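Cytoplasmic protein (Cryptococcus neoformans var. grubii serotype A, PDB 7LPO) probably hydrolyses steryl beta-glucosides, splitting glucose from the sterol, as a sterylglucosidase of glycoside hydrolase family 5. Local coordinates at residues W212-A217 against K230-F235; T220-C225 against C366-H371. One frame throughout, in Å; residues are numbered along the deposited sequence.

Contact 1 of 2, residues W212-A217 against K230-F235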
loop_
_atom_site.group_PDB
_atom_site.type_symbol
_atom_site.label_atom_id
_atom_site.label_comp_id
_atom_site.label_asym_id
_atom_site.label_seq_id
_atom_site.Cartn_x
_atom_site.Cartn_y
_atom_site.Cartn_z
ATOM N N TRP A 212 12.329 -11.401 7.996
ATOM C CA TRP A 212 10.912 -11.740 7.986
ATOM C C TRP A 212 10.657 -13.120 8.581
ATOM O O TRP A 212 9.613 -13.334 9.201
ATOM C CB TRP A 212 10.371 -11.660 6.562
ATOM C CG TRP A 212 10.152 -10.273 6.082
ATOM C CD1 TRP A 212 10.814 -9.648 5.075
ATOM C CD2 TRP A 212 9.205 -9.323 6.596
ATOM N NE1 TRP A 212 10.333 -8.367 4.919
ATOM C CE2 TRP A 212 9.349 -8.142 5.843
ATOM C CE3 TRP A 212 8.250 -9.359 7.619
ATOM C CZ2 TRP A 212 8.570 -7.008 6.069
ATOM C CZ3 TRP A 212 7.475 -8.235 7.842
ATOM C CH2 TRP A 212 7.642 -7.071 7.071
ATOM N N THR A 213 11.584 -14.064 8.406
ATOM C CA THR A 213 11.437 -15.366 9.052
ATOM C C THR A 213 11.512 -15.223 10.571
ATOM O O THR A 213 10.749 -15.869 11.304
ATOM C CB THR A 213 12.516 -16.325 8.539
ATOM O OG1 THR A 213 12.423 -16.465 7.117
ATOM C CG2 THR A 213 12.378 -17.704 9.153
ATOM N N PHE A 214 12.426 -14.372 11.055
ATOM C CA PHE A 214 12.466 -14.015 12.469
ATOM C C PHE A 214 11.127 -13.432 12.915
ATOM O O PHE A 214 10.506 -13.914 13.868
ATOM C CB PHE A 214 13.598 -13.001 12.724
ATOM C CG PHE A 214 14.995 -13.581 12.718
ATOM C CD1 PHE A 214 15.223 -14.944 12.692
ATOM C CD2 PHE A 214 16.097 -12.735 12.766
ATOM C CE1 PHE A 214 16.526 -15.455 12.722
ATOM C CE2 PHE A 214 17.402 -13.242 12.783
ATOM C CZ PHE A 214 17.615 -14.597 12.760
ATOM N N PHE A 215 10.664 -12.391 12.215
ATOM C CA PHE A 215 9.490 -11.635 12.649
ATOM C C PHE A 215 8.268 -12.528 12.838
ATOM O O PHE A 215 7.571 -12.436 13.856
ATOM C CB PHE A 215 9.189 -10.531 11.631
ATOM C CG PHE A 215 8.124 -9.555 12.070
ATOM C CD1 PHE A 215 8.432 -8.508 12.932
ATOM C CD2 PHE A 215 6.820 -9.670 11.606
ATOM C CE1 PHE A 215 7.474 -7.605 13.326
ATOM C CE2 PHE A 215 5.852 -8.760 12.003
ATOM C CZ PHE A 215 6.193 -7.720 12.869
ATOM N N PHE A 216 7.968 -13.372 11.856
ATOM C CA PHE A 216 6.727 -14.129 11.851
ATOM C C PHE A 216 6.869 -15.530 12.410
ATOM O O PHE A 216 5.859 -16.115 12.807
ATOM C CB PHE A 216 6.166 -14.254 10.429
ATOM C CG PHE A 216 5.500 -13.023 9.931
ATOM C CD1 PHE A 216 4.399 -12.504 10.579
ATOM C CD2 PHE A 216 5.978 -12.377 8.815
ATOM C CE1 PHE A 216 3.789 -11.369 10.125
ATOM C CE2 PHE A 216 5.363 -11.237 8.349
ATOM C CZ PHE A 216 4.265 -10.735 9.000
ATOM N N ALA A 217 8.087 -16.092 12.441
ATOM C CA ALA A 217 8.219 -17.502 12.787
ATOM C C ALA A 217 9.555 -17.846 13.432
ATOM O O ALA A 217 9.976 -19.007 13.357
ATOM C CB ALA A 217 8.025 -18.363 11.516
ATOM N N LYS A 230 13.523 -13.374 25.284
ATOM C CA LYS A 230 12.455 -13.707 24.346
ATOM C C LYS A 230 13.042 -14.236 23.042
ATOM O O LYS A 230 14.156 -13.881 22.654
ATOM C CB LYS A 230 11.599 -12.485 23.990
ATOM C CG LYS A 230 10.836 -11.812 25.098
ATOM C CD LYS A 230 10.272 -10.501 24.542
ATOM C CE LYS A 230 9.188 -9.899 25.423
ATOM N NZ LYS A 230 8.568 -8.688 24.783
ATOM N N ASN A 231 12.277 -15.056 22.328
ATOM C CA ASN A 231 12.654 -15.308 20.943
ATOM C C ASN A 231 12.603 -13.998 20.150
ATOM O O ASN A 231 11.770 -13.124 20.398
ATOM C CB ASN A 231 11.742 -16.348 20.297
ATOM C CG ASN A 231 12.227 -16.754 18.889
ATOM O OD1 ASN A 231 11.899 -16.117 17.889
ATOM N ND2 ASN A 231 13.014 -17.806 18.826
ATOM N N ILE A 232 13.529 -13.851 19.203
ATOM C CA ILE A 232 13.546 -12.672 18.336
ATOM C C ILE A 232 12.171 -12.400 17.730
ATOM O O ILE A 232 11.804 -11.239 17.499
ATOM C CB ILE A 232 14.622 -12.857 17.242
ATOM C CG1 ILE A 232 14.752 -11.616 16.369
ATOM C CG2 ILE A 232 14.302 -14.072 16.377
ATOM C CD1 ILE A 232 14.988 -10.352 17.134
ATOM N N GLN A 233 11.378 -13.447 17.496
ATOM C CA GLN A 233 10.039 -13.247 16.942
ATOM C C GLN A 233 9.183 -12.376 17.857
ATOM O O GLN A 233 8.507 -11.447 17.395
ATOM C CB GLN A 233 9.360 -14.602 16.698
ATOM C CG GLN A 233 7.906 -14.510 16.275
ATOM C CD GLN A 233 7.204 -15.866 16.264
ATOM O OE1 GLN A 233 7.844 -16.907 16.105
ATOM N NE2 GLN A 233 5.878 -15.854 16.434
ATOM N N ASP A 234 9.184 -12.673 19.162
ATOM C CA ASP A 234 8.385 -11.890 20.102
ATOM C C ASP A 234 8.981 -10.505 20.310
ATOM O O ASP A 234 8.252 -9.508 20.367
ATOM C CB ASP A 234 8.267 -12.631 21.438
ATOM C CG ASP A 234 7.241 -13.770 21.389
ATOM O OD1 ASP A 234 6.257 -13.662 20.622
ATOM O OD2 ASP A 234 7.425 -14.781 22.104
ATOM N N PHE A 235 10.304 -10.424 20.429
ATOM C CA PHE A 235 10.962 -9.129 20.556
ATOM C C PHE A 235 10.535 -8.191 19.427
ATOM O O PHE A 235 10.042 -7.087 19.678
ATOM C CB PHE A 235 12.480 -9.349 20.575
ATOM C CG PHE A 235 13.283 -8.110 20.835
ATOM C CD1 PHE A 235 13.675 -7.290 19.790
ATOM C CD2 PHE A 235 13.668 -7.777 22.119
ATOM C CE1 PHE A 235 14.424 -6.150 20.029
ATOM C CE2 PHE A 235 14.409 -6.639 22.364
ATOM C CZ PHE A 235 14.790 -5.829 21.322
#
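I232, the first residue of helix 232-254, lays its CG2 methyl over one face of the F214 ring, a CH-pi contact 4.2 Å from CG2 to the ring centroid and 28° off the normal. The methyl sits nearer the root of the ring than its far end, closest to F214 CG at 3.8 Å, while I232 CG1 lies by F214 CD2. Two helices of this glycoside hydrolase family 5 chain, 206-221 and 232-254, meet here: the N-terminal turn of the second is set against the C-terminal part of the first, and the short antiparallel strands 226-227 and 230-231 link them. Next comes Q233, whose N-H is held by OD1 of the N-cap residue N231 at 2.7 Å in a nearly straight bond (166°). Its CG is anti to the backbone N (chi1 173°) and the chain is extended beyond. Q233 CA and CB meet F214 O, with CB at 3.1 Å, CG is 3.2 Å from F215 O, and the amide carbon CD comes near F216 O. Q233 OE1 lies 3.3 Å from A217 C and accepts a hydrogen bond from K219 N. D234 OD1 forms a salt bridge with K219 NZ, farther along helix 206-221.

Contact 2 of 2, residues T220-C225 against C366-H371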
loop_
_atom_site.group_PDB
_atom_site.type_symbol
_atom_site.label_atom_id
_atom_site.label_comp_id
_atom_site.label_asym_id
_atom_site.label_seq_id
_atom_site.Cartn_x
_atom_site.Cartn_y
_atom_site.Cartn_z
ATOM N N THR A 220 9.775 -20.992 15.516
ATOM C CA THR A 220 9.722 -22.268 14.815
ATOM C C THR A 220 11.035 -22.597 14.117
ATOM O O THR A 220 11.502 -23.739 14.187
ATOM C CB THR A 220 8.584 -22.242 13.789
ATOM O OG1 THR A 220 7.339 -22.047 14.468
ATOM C CG2 THR A 220 8.528 -23.533 12.959
ATOM N N TYR A 221 11.651 -21.611 13.461
ATOM C CA TYR A 221 12.796 -21.856 12.599
ATOM C C TYR A 221 14.111 -21.331 13.144
ATOM O O TYR A 221 15.162 -21.767 12.666
ATOM C CB TYR A 221 12.550 -21.242 11.213
ATOM C CG TYR A 221 11.335 -21.835 10.541
ATOM C CD1 TYR A 221 11.317 -23.164 10.152
ATOM C CD2 TYR A 221 10.192 -21.075 10.328
ATOM C CE1 TYR A 221 10.191 -23.721 9.562
ATOM C CE2 TYR A 221 9.079 -21.613 9.748
ATOM C CZ TYR A 221 9.076 -22.936 9.362
ATOM O OH TYR A 221 7.946 -23.482 8.779
ATOM N N ALA A 222 14.090 -20.423 14.121
ATOM C CA ALA A 222 15.309 -19.929 14.767
ATOM C C ALA A 222 15.145 -19.969 16.283
ATOM O O ALA A 222 15.238 -18.941 16.959
ATOM C CB ALA A 222 15.642 -18.514 14.293
ATOM N N PRO A 223 14.886 -21.152 16.850
ATOM C CA PRO A 223 14.627 -21.237 18.304
ATOM C C PRO A 223 15.787 -20.778 19.179
ATOM O O PRO A 223 15.570 -20.395 20.342
ATOM C CB PRO A 223 14.327 -22.727 18.523
ATOM C CG PRO A 223 14.901 -23.433 17.289
ATOM C CD PRO A 223 14.736 -22.453 16.172
ATOM N N LYS A 224 17.009 -20.819 18.676
ATOM C CA LYS A 224 18.151 -20.397 19.464
ATOM C C LYS A 224 18.283 -18.882 19.568
ATOM O O LYS A 224 19.127 -18.403 20.336
ATOM C CB LYS A 224 19.437 -20.956 18.854
ATOM C CG LYS A 224 19.531 -22.449 18.865
ATOM C CD LYS A 224 20.724 -22.930 18.062
ATOM C CE LYS A 224 20.557 -24.400 17.708
ATOM N NZ LYS A 224 21.852 -25.051 17.412
ATOM N N CYS A 225 17.494 -18.116 18.812
ATOM C CA CYS A 225 17.682 -16.667 18.718
ATOM C C CYS A 225 16.914 -15.991 19.849
ATOM O O CYS A 225 15.794 -15.493 19.689
ATOM C CB CYS A 225 17.256 -16.163 17.347
ATOM S SG CYS A 225 18.365 -16.749 16.031
ATOM N N CYS A 366 26.641 -17.627 9.925
ATOM C CA CYS A 366 25.279 -17.755 9.423
ATOM C C CYS A 366 24.373 -18.387 10.468
ATOM O O CYS A 366 24.660 -19.476 10.982
ATOM C CB CYS A 366 25.254 -18.595 8.146
ATOM S SG CYS A 366 23.607 -18.808 7.445
ATOM N N ILE A 367 23.261 -17.708 10.765
ATOM C CA ILE A 367 22.324 -18.215 11.758
ATOM C C ILE A 367 21.575 -19.439 11.247
ATOM O O ILE A 367 21.131 -20.269 12.052
ATOM C CB ILE A 367 21.363 -17.086 12.185
ATOM C CG1 ILE A 367 20.635 -17.456 13.480
ATOM C CG2 ILE A 367 20.360 -16.759 11.084
ATOM C CD1 ILE A 367 21.581 -17.676 14.675
ATOM N N TRP A 368 21.457 -19.604 9.924
ATOM C CA TRP A 368 20.756 -20.768 9.382
ATOM C C TRP A 368 21.647 -21.998 9.383
ATOM O O TRP A 368 21.183 -23.103 9.688
ATOM C CB TRP A 368 20.243 -20.448 7.983
ATOM C CG TRP A 368 19.359 -19.248 8.026
ATOM C CD1 TRP A 368 19.533 -18.073 7.360
ATOM C CD2 TRP A 368 18.171 -19.092 8.815
ATOM N NE1 TRP A 368 18.529 -17.191 7.687
ATOM C CE2 TRP A 368 17.674 -17.801 8.568
ATOM C CE3 TRP A 368 17.482 -19.924 9.701
ATOM C CZ2 TRP A 368 16.513 -17.327 9.164
ATOM C CZ3 TRP A 368 16.338 -19.453 10.295
ATOM C CH2 TRP A 368 15.862 -18.168 10.027
ATOM N N ALA A 369 22.935 -21.817 9.083
ATOM C CA ALA A 369 23.900 -22.883 9.319
ATOM C C ALA A 369 23.909 -23.280 10.788
ATOM O O ALA A 369 24.006 -24.466 11.123
ATOM C CB ALA A 369 25.297 -22.435 8.883
ATOM N N HIS A 370 23.804 -22.294 11.677
ATOM C CA HIS A 370 23.827 -22.562 13.106
ATOM C C HIS A 370 22.623 -23.370 13.555
ATOM O O HIS A 370 22.679 -23.998 14.613
ATOM C CB HIS A 370 23.888 -21.245 13.875
ATOM C CG HIS A 370 24.152 -21.418 15.334
ATOM N ND1 HIS A 370 25.242 -22.110 15.811
ATOM C CD2 HIS A 370 23.466 -20.994 16.419
ATOM C CE1 HIS A 370 25.222 -22.097 17.131
ATOM N NE2 HIS A 370 24.150 -21.436 17.524
ATOM N N HIS A 371 21.539 -23.358 12.786
ATOM C CA HIS A 371 20.385 -24.201 13.044
ATOM C C HIS A 371 20.394 -25.463 12.190
ATOM O O HIS A 371 19.393 -26.181 12.156
ATOM C CB HIS A 371 19.097 -23.402 12.820
ATOM C CG HIS A 371 18.788 -22.459 13.939
ATOM N ND1 HIS A 371 19.312 -21.185 14.004
ATOM C CD2 HIS A 371 18.062 -22.627 15.070
ATOM C CE1 HIS A 371 18.901 -20.600 15.117
ATOM N NE2 HIS A 371 18.134 -21.450 15.777
#
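The H371 imidazole is held between the last residue of helix 206-221 and the turn after it: K224 CD lies over one face, 4.1 Å from the ring centroid, and A222 CA and Y221 O lie over the opposite one. That turn is a type I beta turn from A222 to C225, and H371 directly follows the short, weakly bonded helix about 367-370. The W368 indole meets Y221 O at its edge, near the plane, through CZ3 at 3.5 Å; W368 NE1 is hydrogen-bonded to T210 OG1. K224 NZ stands over one face of the H370 ring, toward its rim. In the H371 ring plane NE2 accepts the N-H of K224 at 3.2 Å (159°), while ND1 donates to I367 O at 2.8 Å, almost straight. With both nitrogens engaged, the ring's rotation is fixed and ND1 carries the proton. C225 SG also approaches the H371 edge, and it packs on I367 CG1 at 3.5 Å. P223 CD comes to 3.5 Å from H371 CD2. K224 has CG anti to the carbonyl carbon (chi1 -64°) and an extended chain beyond, whose CB, CG and CD lie against the H371 ring. At the far end of that chain, NZ donates to the backbone oxygen H370 O at 3.1 Å.

Contacts 1 and 2 share helix 206-221 and the turn after it, with their centres about 11 Å apart. Two probable hydrogen bonds tie them between the turn after helix 206-221 and the start of helix 232-254: I232 N to C225 O at 2.8 Å, and N231 ND2 to A222 O at 3.1 Å. N231 thus caps helix 232-254 with its oxygen and holds the turn of contact 2 with its nitrogen. Packing continues the join, F214 CE1 meeting A222 CB at 3.6 Å and T213 CG2 meeting W368 CH2 at 3.6 Å; F214 also touches I367, so residues 366-371 rest on both the helix and its turn. The two contacts lie on the same side of the chain's centre, about 23 and 31 Å from it (centre to centre).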